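Local structure of probable zinc protease PqqL (Escherichia coli, 6OFT) at residues A[1-5]-A[268-274]; A[16-21]-A[196-202]; A[75-81]-A[112-116]; A[90-94]-A[166-171]; A[246-252]-A[433-439]. The protein probably acts as a periplasmic zinc-dependent endopeptidase of the M16 family, this chain being the first half of the protein and carrying the predicted metal site. All coordinates share one frame. Residue numbers count along the deposited sequence, not the author numbering.

Interaction 1: A[1-5]-A[268-274]; sequences AALPQ and VNDEQSF
Leu3 lays its side chain over the turn that leads into a helix, covering Val268, the backbone of Asp270 and the first helical turn. Residues 1-5 are extended (phi -60 to -89°, psi 109 to 158°) and 268-274 is a loop that becomes helical at Glu271. The two backbones meet at a single bridge, Ala2 opposite Asp270, with CA atoms 4.5 Å apart. Leu3 N donates to Asn269 O (3.3 Å, 164°), while Glu271 N makes a weak bond to Ala1 O (3.4 Å, 138°). In the m,t rotamer, Leu3 puts CD1 3.8 Å from Val268 CG1 and 4.2 Å from Phe274 CD2, with CG 3.7 Å from Asp270 CA. Asp270, chi1 65°, is the N-cap: its OD1 accepts from Ser273 N at 3.0 Å and from Ser273 OG at 2.7 Å, and Ser273 OG in turn accepts from Asn269 N at 3.1 Å. Such side-chain capping is characteristic of helix starts, and here the N-terminal tail is laid across one. The contact lies at the surface, at the beginning of helix 271-296, with helix 398-408 alongside: Phe274 and Glu271 touch Leu408, Glu271 forms a salt bridge to Arg407, and Leu3 reaches Leu396 in the preceding loop.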
# COMPACT_ATOMS: atom_id res chain seq x y z
N ALA A 1 -2.56 24.74 7.10
CA ALA A 1 -2.70 24.46 8.54
C ALA A 1 -2.49 22.95 8.84
O ALA A 1 -3.34 22.13 8.47
CB ALA A 1 -4.07 24.93 9.04
N ALA A 2 -1.35 22.61 9.50
CA ALA A 2 -0.90 21.26 9.84
C ALA A 2 -1.85 20.46 10.75
O ALA A 2 -2.34 20.97 11.75
CB ALA A 2 0.49 21.30 10.46
N LEU A 3 -2.07 19.19 10.39
CA LEU A 3 -2.97 18.29 11.12
C LEU A 3 -2.31 17.70 12.37
O LEU A 3 -1.16 17.25 12.28
CB LEU A 3 -3.47 17.16 10.20
CG LEU A 3 -4.20 17.55 8.91
CD1 LEU A 3 -4.70 16.32 8.20
CD2 LEU A 3 -5.34 18.55 9.16
N PRO A 4 -3.01 17.64 13.52
CA PRO A 4 -2.39 17.05 14.73
C PRO A 4 -2.36 15.52 14.68
O PRO A 4 -3.24 14.91 14.06
CB PRO A 4 -3.29 17.54 15.87
CG PRO A 4 -4.65 17.66 15.24
CD PRO A 4 -4.39 18.10 13.80
N GLN A 5 -1.35 14.92 15.31
CA GLN A 5 -1.27 13.46 15.39
C GLN A 5 -2.03 13.04 16.66
O GLN A 5 -2.23 13.87 17.56
CB GLN A 5 0.19 12.93 15.36
CG GLN A 5 1.05 13.33 16.57
CD GLN A 5 2.49 12.82 16.55
OE1 GLN A 5 3.12 12.64 15.48
NE2 GLN A 5 3.05 12.62 17.74
N VAL A 268 -1.60 13.58 2.81
CA VAL A 268 -2.51 14.28 3.72
C VAL A 268 -1.72 14.78 4.95
O VAL A 268 -1.45 14.01 5.88
CB VAL A 268 -3.79 13.45 4.08
CG1 VAL A 268 -4.68 14.20 5.07
CG2 VAL A 268 -4.58 13.08 2.83
N ASN A 269 -1.33 16.06 4.93
CA ASN A 269 -0.60 16.68 6.04
C ASN A 269 -1.20 18.02 6.50
O ASN A 269 -0.73 18.59 7.49
CB ASN A 269 0.92 16.80 5.75
CG ASN A 269 1.27 17.45 4.44
OD1 ASN A 269 0.82 18.54 4.10
ND2 ASN A 269 2.12 16.78 3.67
N ASP A 270 -2.27 18.50 5.81
CA ASP A 270 -2.96 19.74 6.13
C ASP A 270 -4.44 19.68 5.70
O ASP A 270 -4.87 18.66 5.14
CB ASP A 270 -2.22 20.98 5.58
CG ASP A 270 -2.11 21.13 4.07
OD1 ASP A 270 -2.72 20.32 3.35
OD2 ASP A 270 -1.43 22.08 3.61
N GLU A 271 -5.20 20.76 5.94
CA GLU A 271 -6.64 20.85 5.65
C GLU A 271 -6.99 20.77 4.16
O GLU A 271 -7.90 20.03 3.80
CB GLU A 271 -7.26 22.08 6.31
CG GLU A 271 -7.15 21.99 7.82
CD GLU A 271 -7.95 22.95 8.67
OE1 GLU A 271 -8.60 23.86 8.12
OE2 GLU A 271 -7.90 22.79 9.91
N GLN A 272 -6.24 21.48 3.31
CA GLN A 272 -6.40 21.49 1.86
C GLN A 272 -6.15 20.08 1.29
O GLN A 272 -6.96 19.60 0.49
CB GLN A 272 -5.45 22.52 1.22
CG GLN A 272 -5.56 22.67 -0.29
CD GLN A 272 -4.45 23.53 -0.87
OE1 GLN A 272 -3.51 23.03 -1.50
NE2 GLN A 272 -4.53 24.84 -0.66
N SER A 273 -5.06 19.39 1.72
CA SER A 273 -4.76 18.05 1.20
C SER A 273 -5.70 16.98 1.78
O SER A 273 -5.98 15.99 1.10
CB SER A 273 -3.28 17.70 1.38
OG SER A 273 -2.87 17.71 2.74
N PHE A 274 -6.28 17.22 2.97
CA PHE A 274 -7.29 16.33 3.56
C PHE A 274 -8.54 16.38 2.65
O PHE A 274 -9.12 15.33 2.37
CB PHE A 274 -7.67 16.76 5.00
CG PHE A 274 -8.69 15.88 5.68
CD1 PHE A 274 -10.06 16.11 5.52
CD2 PHE A 274 -8.29 14.82 6.49
CE1 PHE A 274 -11.00 15.29 6.15
CE2 PHE A 274 -9.24 14.00 7.11
CZ PHE A 274 -10.59 14.24 6.94

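Interaction 2: A[16-21]-A[196-202]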
# COMPACT_ATOMS: atom_id res chain seq x y z
N ASN A 16 21.31 9.46 18.72
CA ASN A 16 21.96 8.87 17.54
C ASN A 16 21.14 9.06 16.24
O ASN A 16 21.60 8.67 15.18
CB ASN A 16 22.33 7.40 17.79
CG ASN A 16 21.16 6.47 18.00
OD1 ASN A 16 20.01 6.78 17.70
ND2 ASN A 16 21.44 5.28 18.50
N GLY A 17 19.94 9.64 16.34
CA GLY A 17 19.09 9.90 15.18
C GLY A 17 17.97 8.92 14.91
O GLY A 17 17.17 9.16 14.00
N LEU A 18 17.93 7.79 15.65
CA LEU A 18 16.89 6.78 15.49
C LEU A 18 15.55 7.36 15.96
O LEU A 18 15.49 7.92 17.05
CB LEU A 18 17.23 5.48 16.26
CG LEU A 18 16.21 4.33 16.10
CD1 LEU A 18 16.90 3.04 15.69
CD2 LEU A 18 15.40 4.12 17.39
N ARG A 19 14.50 7.22 15.14
CA ARG A 19 13.17 7.72 15.49
C ARG A 19 12.37 6.61 16.13
O ARG A 19 12.64 5.44 15.88
CB ARG A 19 12.44 8.26 14.25
CG ARG A 19 12.91 9.63 13.74
CD ARG A 19 12.34 9.89 12.34
NE ARG A 19 13.17 9.26 11.30
CZ ARG A 19 12.87 9.18 10.01
NH1 ARG A 19 11.72 9.67 9.55
NH2 ARG A 19 13.72 8.60 9.16
N TYR A 20 11.39 6.95 16.96
CA TYR A 20 10.52 5.95 17.57
C TYR A 20 9.10 6.44 17.60
O TYR A 20 8.85 7.65 17.61
CB TYR A 20 11.00 5.50 18.97
CG TYR A 20 11.30 6.65 19.92
CD1 TYR A 20 10.30 7.24 20.68
CD2 TYR A 20 12.60 7.11 20.08
CE1 TYR A 20 10.57 8.31 21.53
CE2 TYR A 20 12.89 8.16 20.95
CZ TYR A 20 11.87 8.76 21.68
OH TYR A 20 12.17 9.78 22.55
N MET A 21 8.15 5.49 17.59
CA MET A 21 6.72 5.75 17.64
C MET A 21 6.13 4.71 18.54
O MET A 21 6.33 3.51 18.32
CB MET A 21 6.06 5.68 16.25
CG MET A 21 6.71 6.55 15.22
SD MET A 21 5.74 6.53 13.71
CE MET A 21 5.22 8.22 13.66
N PRO A 196 21.21 4.74 12.01
CA PRO A 196 20.06 5.18 12.83
C PRO A 196 19.14 6.26 12.29
O PRO A 196 17.95 6.14 12.50
CB PRO A 196 20.72 5.63 14.14
CG PRO A 196 21.91 4.79 14.25
CD PRO A 196 22.43 4.66 12.84
N ASN A 197 19.66 7.28 11.58
CA ASN A 197 18.84 8.38 11.06
C ASN A 197 17.89 7.97 9.91
O ASN A 197 17.07 8.79 9.48
CB ASN A 197 19.74 9.57 10.67
CG ASN A 197 20.53 9.38 9.40
OD1 ASN A 197 20.92 8.26 9.04
ND2 ASN A 197 20.79 10.47 8.70
N ASN A 198 18.01 6.72 9.42
CA ASN A 198 17.15 6.18 8.38
C ASN A 198 16.26 5.08 9.00
O ASN A 198 15.66 4.29 8.28
CB ASN A 198 18.03 5.62 7.22
CG ASN A 198 17.27 5.32 5.95
OD1 ASN A 198 16.36 6.06 5.55
ND2 ASN A 198 17.60 4.23 5.29
N MET A 199 16.16 5.07 10.35
CA MET A 199 15.38 4.05 11.07
C MET A 199 14.33 4.61 12.02
O MET A 199 14.56 5.62 12.69
CB MET A 199 16.29 3.13 11.90
CG MET A 199 17.15 2.23 11.08
SD MET A 199 18.33 1.46 12.20
CE MET A 199 19.27 0.53 11.03
N THR A 200 13.19 3.91 12.09
CA THR A 200 12.10 4.18 13.00
C THR A 200 11.74 2.86 13.67
O THR A 200 11.48 1.87 12.97
CB THR A 200 10.89 4.80 12.29
OG1 THR A 200 11.30 6.02 11.66
CG2 THR A 200 9.74 5.08 13.25
N PHE A 201 11.79 2.83 15.01
CA PHE A 201 11.39 1.67 15.79
C PHE A 201 9.94 1.92 16.26
O PHE A 201 9.67 2.95 16.89
CB PHE A 201 12.35 1.42 17.00
CG PHE A 201 12.10 0.06 17.60
CD1 PHE A 201 12.53 -1.09 16.96
CD2 PHE A 201 11.40 -0.07 18.80
CE1 PHE A 201 12.24 -2.35 17.49
CE2 PHE A 201 11.13 -1.33 19.33
CZ PHE A 201 11.55 -2.46 18.67
N ILE A 202 9.01 1.02 15.90
CA ILE A 202 7.57 1.14 16.19
C ILE A 202 7.10 0.15 17.27
O ILE A 202 7.27 -1.05 17.11
CB ILE A 202 6.76 1.03 14.86
CG1 ILE A 202 7.22 2.10 13.83
CG2 ILE A 202 5.24 1.10 15.10
CD1 ILE A 202 6.77 1.85 12.40
O HOH W 1 15.53 8.02 11.93
O HOH W 2 15.00 8.30 6.33
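Two neighbouring parallel strands in the mixed six-stranded sheet of the N-terminal M16 domain make this contact: 19-24 lies beside 199-205, although some 175 residues separate them in sequence. Their short segments run 4.4 Å apart at closest approach, at 25°. The register pairs Arg19 with Thr200, Tyr20 with Phe201 and Met21 with Ile202. The ladder is parallel: Arg19 N to Met199 O (2.9 Å), Phe201 N to Arg19 O (2.9 Å) and Met21 N to Phe201 O (3.0 Å). Tyr20 and Phe201 share one face, where both touch Ile216 of helix 209-220; Met21, Thr200 and Ile202 on the other meet helix 378-391. Ahead of the strands, an Asx turn (Leu18 N to Asn16 OD1, 3.1 Å; Asn16 ND2 bonds to Leu220 O) sets Gly17 at positive phi (99°), where a side chain would be jammed against Asn16 O and crowd Asn197. Leu18 packs CD1 3.8 Å from Met199 CB and CD2 4.1 Å from Phe201 CB. The Arg19 guanidinium lies with one face over Thr200 OG1, itself hydrogen-bonded to His39; NE donates to a water (2.7 Å) that lies 2.9 Å from Gly17 O and 2.7 Å from Met199 O, and NH2 bonds weakly to Asn197 O (3.4 Å) and to a second water held by Asn198 OD1. Backbone pairing thus supplies the directional bonds, with Arg19 a polar, partly water-mediated margin.

Interaction 3: A[75-81]-A[112-116]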
# COMPACT_ATOMS: atom_id res chain seq x y z
N THR A 75 17.07 -18.61 18.92
CA THR A 75 16.76 -17.76 20.07
C THR A 75 15.26 -17.44 20.08
O THR A 75 14.62 -17.55 21.13
CB THR A 75 17.66 -16.51 20.11
OG1 THR A 75 19.03 -16.92 20.14
CG2 THR A 75 17.38 -15.62 21.32
N PHE A 76 14.69 -17.07 18.91
CA PHE A 76 13.25 -16.78 18.82
C PHE A 76 12.45 -18.03 19.18
O PHE A 76 11.52 -17.93 19.97
CB PHE A 76 12.87 -16.28 17.42
CG PHE A 76 13.12 -14.81 17.15
CD1 PHE A 76 12.56 -13.83 17.97
CD2 PHE A 76 13.88 -14.41 16.06
CE1 PHE A 76 12.77 -12.47 17.70
CE2 PHE A 76 14.10 -13.05 15.80
CZ PHE A 76 13.53 -12.09 16.61
N GLU A 77 12.83 -19.19 18.63
CA GLU A 77 12.19 -20.49 18.90
C GLU A 77 12.17 -20.85 20.41
O GLU A 77 11.16 -21.37 20.88
CB GLU A 77 12.80 -21.61 18.05
CG GLU A 77 12.31 -21.63 16.60
CD GLU A 77 10.92 -22.21 16.32
OE1 GLU A 77 10.42 -23.02 17.12
OE2 GLU A 77 10.35 -21.85 15.26
N SER A 78 13.25 -20.52 21.16
CA SER A 78 13.36 -20.76 22.62
C SER A 78 12.39 -19.89 23.45
O SER A 78 12.20 -20.14 24.64
CB SER A 78 14.80 -20.57 23.10
OG SER A 78 15.12 -19.20 23.21
N MET A 79 11.80 -18.87 22.81
CA MET A 79 10.82 -17.97 23.43
C MET A 79 9.43 -18.22 22.82
O MET A 79 8.51 -17.45 23.05
CB MET A 79 11.24 -16.49 23.23
CG MET A 79 12.61 -16.16 23.82
SD MET A 79 12.98 -14.39 23.68
CE MET A 79 13.33 -14.25 21.91
N GLY A 80 9.32 -19.31 22.05
CA GLY A 80 8.09 -19.75 21.40
C GLY A 80 7.65 -18.87 20.25
O GLY A 80 6.46 -18.81 19.93
N LEU A 81 8.60 -18.19 19.62
CA LEU A 81 8.35 -17.27 18.51
C LEU A 81 8.84 -17.89 17.20
O LEU A 81 9.99 -18.30 17.09
CB LEU A 81 8.98 -15.88 18.82
CG LEU A 81 8.53 -15.26 20.16
CD1 LEU A 81 9.38 -14.03 20.54
CD2 LEU A 81 7.03 -14.88 20.13
N GLN A 112 15.36 -9.70 25.34
CA GLN A 112 16.04 -10.55 24.40
C GLN A 112 15.69 -10.14 22.95
O GLN A 112 16.59 -10.03 22.13
CB GLN A 112 15.69 -12.02 24.68
CG GLN A 112 16.31 -13.00 23.71
CD GLN A 112 17.81 -13.06 23.81
OE1 GLN A 112 18.36 -13.95 24.45
NE2 GLN A 112 18.50 -12.14 23.14
N VAL A 113 14.38 -9.88 22.66
CA VAL A 113 13.91 -9.46 21.33
C VAL A 113 14.56 -8.11 20.95
O VAL A 113 15.04 -7.94 19.82
CB VAL A 113 12.34 -9.45 21.24
CG1 VAL A 113 11.85 -8.73 19.99
CG2 VAL A 113 11.77 -10.87 21.28
N MET A 114 14.63 -7.18 21.91
CA MET A 114 15.24 -5.85 21.71
C MET A 114 16.75 -5.97 21.39
O MET A 114 17.26 -5.19 20.59
CB MET A 114 15.05 -4.98 22.96
CG MET A 114 13.63 -4.46 23.13
SD MET A 114 12.92 -3.62 21.69
CE MET A 114 14.01 -2.22 21.52
N ALA A 115 17.43 -6.94 22.01
CA ALA A 115 18.86 -7.21 21.80
C ALA A 115 19.10 -7.70 20.36
O ALA A 115 20.07 -7.26 19.73
CB ALA A 115 19.36 -8.23 22.80
N ILE A 116 18.16 -8.53 19.82
CA ILE A 116 18.18 -9.00 18.43
C ILE A 116 17.97 -7.80 17.48
O ILE A 116 18.67 -7.72 16.47
CB ILE A 116 17.17 -10.16 18.19
CG1 ILE A 116 17.60 -11.44 18.95
CG2 ILE A 116 16.99 -10.45 16.69
CD1 ILE A 116 16.56 -12.54 19.04
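Ile116, Phe76 and Val113 bury the most surface here, and all three are apolar. Ile116 sets CD1 over the face of the Phe76 ring, 4.0 Å from its centroid and 14° off the normal, a CH-pi contact, while its CG2 is 3.8 Å from Phe76 CZ. Val113, one helical turn earlier, approaches the edge of the same ring, CG2 to Phe76 CE1 at 4.0 Å; this methyl also meets Met79 CE (3.8 Å) and Leu81 CD1 (4.0 Å). Towards the more exposed side, Gln112 adds its CG 3.6 Å from Met79 SD and its CD 3.6 Å from Thr75 CG2. Met79 and Leu81 are delivered by a Schellman motif, Leu81 N to Phe76 O and Gly80 N to Glu77 O, both 3.0 Å, with Gly80 at positive phi; the chain reverses and folds its apolar residues back. The contact therefore packs the C-terminal end of helix 71-77 against helix 107-122, with Phe76 and Val113 both resting on Val100 of strand 96-103, and Phe76 and Leu81 on Val87 of strand 87-91.

Interaction 4: A[90-94]-A[166-171]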
# COMPACT_ATOMS: atom_id res chain seq x y z
N TYR A 90 9.63 -7.92 5.48
CA TYR A 90 9.27 -7.70 4.09
C TYR A 90 10.10 -6.56 3.52
O TYR A 90 10.48 -5.66 4.26
CB TYR A 90 7.75 -7.44 3.89
CG TYR A 90 7.25 -6.10 4.40
CD1 TYR A 90 7.39 -4.94 3.63
CD2 TYR A 90 6.58 -6.00 5.61
CE1 TYR A 90 6.93 -3.71 4.09
CE2 TYR A 90 6.08 -4.77 6.06
CZ TYR A 90 6.24 -3.63 5.29
OH TYR A 90 5.76 -2.42 5.74
N THR A 91 10.29 -6.58 2.19
CA THR A 91 10.97 -5.54 1.45
C THR A 91 10.02 -5.06 0.36
O THR A 91 9.50 -5.87 -0.41
CB THR A 91 12.30 -6.03 0.85
OG1 THR A 91 13.07 -6.64 1.87
CG2 THR A 91 13.12 -4.89 0.23
N SER A 92 9.81 -3.75 0.30
CA SER A 92 8.95 -3.18 -0.74
C SER A 92 9.81 -2.18 -1.52
O SER A 92 11.03 -2.13 -1.34
CB SER A 92 7.74 -2.49 -0.11
OG SER A 92 8.11 -1.34 0.63
N TYR A 93 9.18 -1.40 -2.38
CA TYR A 93 9.87 -0.36 -3.14
C TYR A 93 10.43 0.71 -2.20
O TYR A 93 11.53 1.22 -2.41
CB TYR A 93 8.87 0.34 -4.08
CG TYR A 93 8.33 -0.55 -5.17
CD1 TYR A 93 9.06 -0.78 -6.33
CD2 TYR A 93 7.05 -1.10 -5.08
CE1 TYR A 93 8.56 -1.58 -7.35
CE2 TYR A 93 6.54 -1.92 -6.09
CZ TYR A 93 7.30 -2.14 -7.23
OH TYR A 93 6.80 -2.91 -8.26
N ASP A 94 9.68 1.04 -1.15
CA ASP A 94 9.91 2.15 -0.22
C ASP A 94 10.60 1.84 1.09
O ASP A 94 11.12 2.76 1.72
CB ASP A 94 8.56 2.82 0.10
CG ASP A 94 7.68 3.07 -1.10
OD1 ASP A 94 8.13 3.78 -2.02
OD2 ASP A 94 6.55 2.56 -1.11
N ASN A 166 9.80 2.79 -9.88
CA ASN A 166 9.16 1.52 -9.50
C ASN A 166 9.15 0.51 -10.64
O ASN A 166 9.29 -0.69 -10.40
CB ASN A 166 7.71 1.77 -9.02
CG ASN A 166 7.63 2.72 -7.86
OD1 ASN A 166 7.94 3.90 -7.98
ND2 ASN A 166 7.24 2.22 -6.69
N LEU A 167 8.99 1.00 -11.90
CA LEU A 167 8.98 0.15 -13.09
C LEU A 167 10.29 -0.66 -13.19
O LEU A 167 10.27 -1.86 -13.45
CB LEU A 167 8.73 0.99 -14.36
CG LEU A 167 8.76 0.27 -15.74
CD1 LEU A 167 7.52 -0.63 -15.94
CD2 LEU A 167 8.86 1.28 -16.89
N ASP A 168 11.42 -0.02 -12.93
CA ASP A 168 12.75 -0.62 -13.03
C ASP A 168 13.28 -1.26 -11.72
O ASP A 168 14.43 -1.71 -11.69
CB ASP A 168 13.73 0.47 -13.51
CG ASP A 168 13.37 1.01 -14.88
OD1 ASP A 168 13.44 0.24 -15.86
OD2 ASP A 168 13.00 2.20 -14.97
N ARG A 169 12.47 -1.24 -10.64
CA ARG A 169 12.90 -1.68 -9.32
C ARG A 169 11.94 -2.62 -8.57
O ARG A 169 11.69 -2.41 -7.38
CB ARG A 169 13.24 -0.45 -8.44
CG ARG A 169 14.47 0.36 -8.90
CD ARG A 169 15.74 -0.48 -8.88
NE ARG A 169 16.94 0.27 -9.25
CZ ARG A 169 17.38 0.44 -10.49
NH1 ARG A 169 16.69 -0.06 -11.51
NH2 ARG A 169 18.50 1.11 -10.72
N GLU A 170 11.47 -3.70 -9.23
CA GLU A 170 10.63 -4.71 -8.55
C GLU A 170 11.47 -5.34 -7.40
O GLU A 170 12.64 -5.68 -7.63
CB GLU A 170 10.17 -5.79 -9.54
CG GLU A 170 8.86 -6.45 -9.16
CD GLU A 170 8.63 -7.85 -9.70
OE1 GLU A 170 9.21 -8.18 -10.76
OE2 GLU A 170 7.87 -8.61 -9.06
N PRO A 171 10.94 -5.41 -6.15
CA PRO A 171 11.77 -5.87 -5.01
C PRO A 171 12.53 -7.20 -5.17
O PRO A 171 13.66 -7.27 -4.70
CB PRO A 171 10.78 -5.90 -3.84
CG PRO A 171 9.76 -4.86 -4.20
CD PRO A 171 9.60 -4.96 -5.69
O HOH W 3 6.27 3.35 -4.21
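Strand 87-91 ends at Thr91, and the backbone turns away from extended geometry at Tyr93 (phi -64°, psi -38°); opposite it, 166-171 is an irregular loop, and the nearest CA pair is Ser92 and Pro171, 5.8 Å apart. No direct hydrogen bonds link the two segments, so side-chain packing joins them. Tyr93 dominates, its ring held between two residues. Over one face lies Pro171, whose CD is 4.1 Å from the ring centroid; over the opposite face is Asn166, with CB 4.2 Å from the centroid and ND2 3.3 Å from Tyr93 CG. Carbonyls crowd the ring too, Arg169 O standing 3.2 Å and Asn166 O 3.3 Å from Tyr93 CE1. The ring's hydroxyl is hydrogen-bonded to Arg157 of helix 148-160. A water spans the segments, donating to Asp94 OD1 and accepting from Asn166 ND2, 2.9 Å in each case, while Asp94 also forms a salt bridge to Lys312. Pro171 CB further lies 3.7 Å from Thr91 O. Thr91 itself hydrogen-bonds through OG1 to Glu57, the predicted proton acceptor, and touches His54, a predicted zinc ligand. Through Thr91 the contact borders the probable active site of this M16 domain, where helix 52-59 carries both these residues.

Interaction 5: A[246-252]-A[433-439]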
# COMPACT_ATOMS: atom_id res chain seq x y z
N ILE A 246 -5.33 -6.11 -23.27
CA ILE A 246 -6.19 -7.26 -23.03
C ILE A 246 -5.32 -8.28 -22.32
O ILE A 246 -4.24 -8.61 -22.81
CB ILE A 246 -6.91 -7.85 -24.30
CG1 ILE A 246 -7.82 -6.80 -25.00
CG2 ILE A 246 -7.73 -9.12 -23.94
CD1 ILE A 246 -8.19 -7.19 -26.52
N ILE A 247 -5.73 -8.68 -21.10
CA ILE A 247 -5.00 -9.66 -20.29
C ILE A 247 -5.69 -10.99 -20.48
O ILE A 247 -6.83 -11.16 -20.06
CB ILE A 247 -4.85 -9.26 -18.79
CG1 ILE A 247 -4.17 -7.88 -18.65
CG2 ILE A 247 -4.08 -10.36 -18.02
CD1 ILE A 247 -4.15 -7.32 -17.29
N ASN A 248 -5.01 -11.91 -21.16
CA ASN A 248 -5.54 -13.24 -21.41
C ASN A 248 -4.82 -14.25 -20.49
O ASN A 248 -3.62 -14.52 -20.67
CB ASN A 248 -5.40 -13.62 -22.89
CG ASN A 248 -6.23 -14.81 -23.34
OD1 ASN A 248 -6.49 -15.76 -22.58
ND2 ASN A 248 -6.66 -14.78 -24.59
N ASP A 249 -5.54 -14.76 -19.47
CA ASP A 249 -5.02 -15.74 -18.52
C ASP A 249 -6.13 -16.70 -18.13
O ASP A 249 -7.10 -16.29 -17.50
CB ASP A 249 -4.40 -15.06 -17.28
CG ASP A 249 -3.45 -15.91 -16.43
OD1 ASP A 249 -2.48 -15.36 -15.90
OD2 ASP A 249 -3.71 -17.13 -16.28
N LYS A 250 -5.98 -17.97 -18.52
CA LYS A 250 -6.95 -19.04 -18.29
C LYS A 250 -7.22 -19.32 -16.81
O LYS A 250 -8.30 -19.79 -16.47
CB LYS A 250 -6.56 -20.33 -19.04
CG LYS A 250 -6.32 -20.13 -20.53
CD LYS A 250 -7.04 -21.16 -21.40
CE LYS A 250 -6.66 -21.05 -22.86
NZ LYS A 250 -7.12 -19.77 -23.48
N GLU A 251 -6.25 -18.95 -15.94
CA GLU A 251 -6.30 -19.12 -14.48
C GLU A 251 -7.00 -17.98 -13.74
O GLU A 251 -7.34 -18.15 -12.57
CB GLU A 251 -4.89 -19.38 -13.90
CG GLU A 251 -4.33 -20.74 -14.31
CD GLU A 251 -3.19 -21.30 -13.48
OE1 GLU A 251 -2.63 -20.58 -12.62
OE2 GLU A 251 -2.84 -22.49 -13.71
N ASN A 252 -7.25 -16.83 -14.41
CA ASN A 252 -7.98 -15.70 -13.83
C ASN A 252 -9.46 -16.09 -13.76
O ASN A 252 -9.96 -16.76 -14.67
CB ASN A 252 -7.75 -14.41 -14.63
CG ASN A 252 -6.41 -13.77 -14.39
OD1 ASN A 252 -5.71 -14.04 -13.41
ND2 ASN A 252 -6.02 -12.87 -15.28
N GLU A 433 -8.54 -1.50 -20.19
CA GLU A 433 -8.08 -2.85 -19.97
C GLU A 433 -9.21 -3.86 -19.89
O GLU A 433 -10.19 -3.65 -19.18
CB GLU A 433 -7.23 -2.90 -18.69
CG GLU A 433 -6.59 -4.25 -18.41
CD GLU A 433 -6.18 -4.34 -16.96
OE1 GLU A 433 -5.05 -3.91 -16.63
OE2 GLU A 433 -7.00 -4.80 -16.14
N GLN A 434 -9.05 -4.98 -20.60
CA GLN A 434 -9.99 -6.09 -20.56
C GLN A 434 -9.28 -7.32 -20.06
O GLN A 434 -8.12 -7.53 -20.37
CB GLN A 434 -10.63 -6.35 -21.93
CG GLN A 434 -11.81 -5.41 -22.20
CD GLN A 434 -12.22 -5.40 -23.64
OE1 GLN A 434 -13.34 -5.78 -23.99
NE2 GLN A 434 -11.34 -4.95 -24.50
N MET A 435 -9.99 -8.14 -19.29
CA MET A 435 -9.46 -9.39 -18.75
C MET A 435 -10.31 -10.52 -19.27
O MET A 435 -11.54 -10.44 -19.20
CB MET A 435 -9.44 -9.34 -17.22
CG MET A 435 -8.31 -8.48 -16.69
SD MET A 435 -8.30 -8.28 -14.90
CE MET A 435 -7.86 -9.98 -14.36
N VAL A 436 -9.66 -11.51 -19.91
CA VAL A 436 -10.31 -12.68 -20.52
C VAL A 436 -9.66 -13.99 -20.03
O VAL A 436 -8.45 -14.01 -19.79
CB VAL A 436 -10.44 -12.60 -22.07
CG1 VAL A 436 -11.37 -11.46 -22.47
CG2 VAL A 436 -9.08 -12.46 -22.76
N ASN A 437 -10.46 -15.05 -19.84
CA ASN A 437 -9.93 -16.32 -19.32
C ASN A 437 -10.23 -17.54 -20.20
O ASN A 437 -9.89 -18.67 -19.83
CB ASN A 437 -10.37 -16.55 -17.86
CG ASN A 437 -11.86 -16.59 -17.61
OD1 ASN A 437 -12.69 -16.68 -18.53
ND2 ASN A 437 -12.22 -16.53 -16.35
N ASN A 438 -10.84 -17.33 -21.36
CA ASN A 438 -11.16 -18.37 -22.34
C ASN A 438 -11.21 -17.72 -23.71
O ASN A 438 -11.22 -16.49 -23.80
CB ASN A 438 -12.46 -19.12 -21.99
CG ASN A 438 -13.70 -18.26 -21.97
OD1 ASN A 438 -14.27 -17.93 -23.02
ND2 ASN A 438 -14.16 -17.90 -20.78
N GLU A 439 -11.23 -18.54 -24.78
CA GLU A 439 -11.24 -18.03 -26.14
C GLU A 439 -12.61 -17.49 -26.58
O GLU A 439 -12.65 -16.76 -27.57
CB GLU A 439 -10.65 -19.05 -27.14
CG GLU A 439 -9.13 -19.19 -27.01
CD GLU A 439 -8.34 -17.89 -26.84
OE1 GLU A 439 -8.20 -17.15 -27.83
OE2 GLU A 439 -7.88 -17.62 -25.70
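The inward-facing backbone groups of strands 246-248 and 433-436 pair in a parallel ladder. Ile247 N donates to Gln434 O (2.8 Å), Val436 N to Ile247 O (2.9 Å) and Asp249 N to Val436 O (3.0 Å), with Ile247 level with Met435. Beyond it, Asn437 ND2 donates to Asn252 O (2.8 Å), and Asn437 OD1 is taken by Asn255. The 249-252 turn is type I, closed by Asn252 N to Asp249 O (3.1 Å), with an Asx turn at its start, Glu251 N to Asp249 OD2 (3.1 Å); Asp249 OD1 pairs with Arg151. Glu439 OE2 serves two donors, Asn248 ND2 (3.3 Å) and Lys250 NZ (3.2 Å, a salt bridge). Glu433 is balanced by Arg156 and Arg323. Apolar contacts are few: Ile246 CG2 meets Val436 CG2 at 3.8 Å, and Ile247 CB meets Met435 CG at 4.1 Å. This is the parallel edge pairing of the five-stranded mixed sheet in the second half of this chain, strand 242-248 being outermost.

How the interactions relate
Interactions 2 and 5 are the same kind of join, parallel strand pairs bringing distant parts of the chain together in separate sheets, about 45 Å apart between centres and on opposite sides of the chain's centre. Interaction 2 is buried, with both sheet faces met by helices, whereas interaction 5 is at an edge and adds a salt bridge. Interaction 3 is helix packing without polar links; it touches interaction 2 where Met114 SD lies 3.5 Å from Phe201 CZ. Interaction 4 reaches the same sheet as interaction 2 and is the one beside the predicted catalytic residues. Interaction 1, a surface contact, relies on one backbone hydrogen bond, a second weak one, and the packing of one leucine.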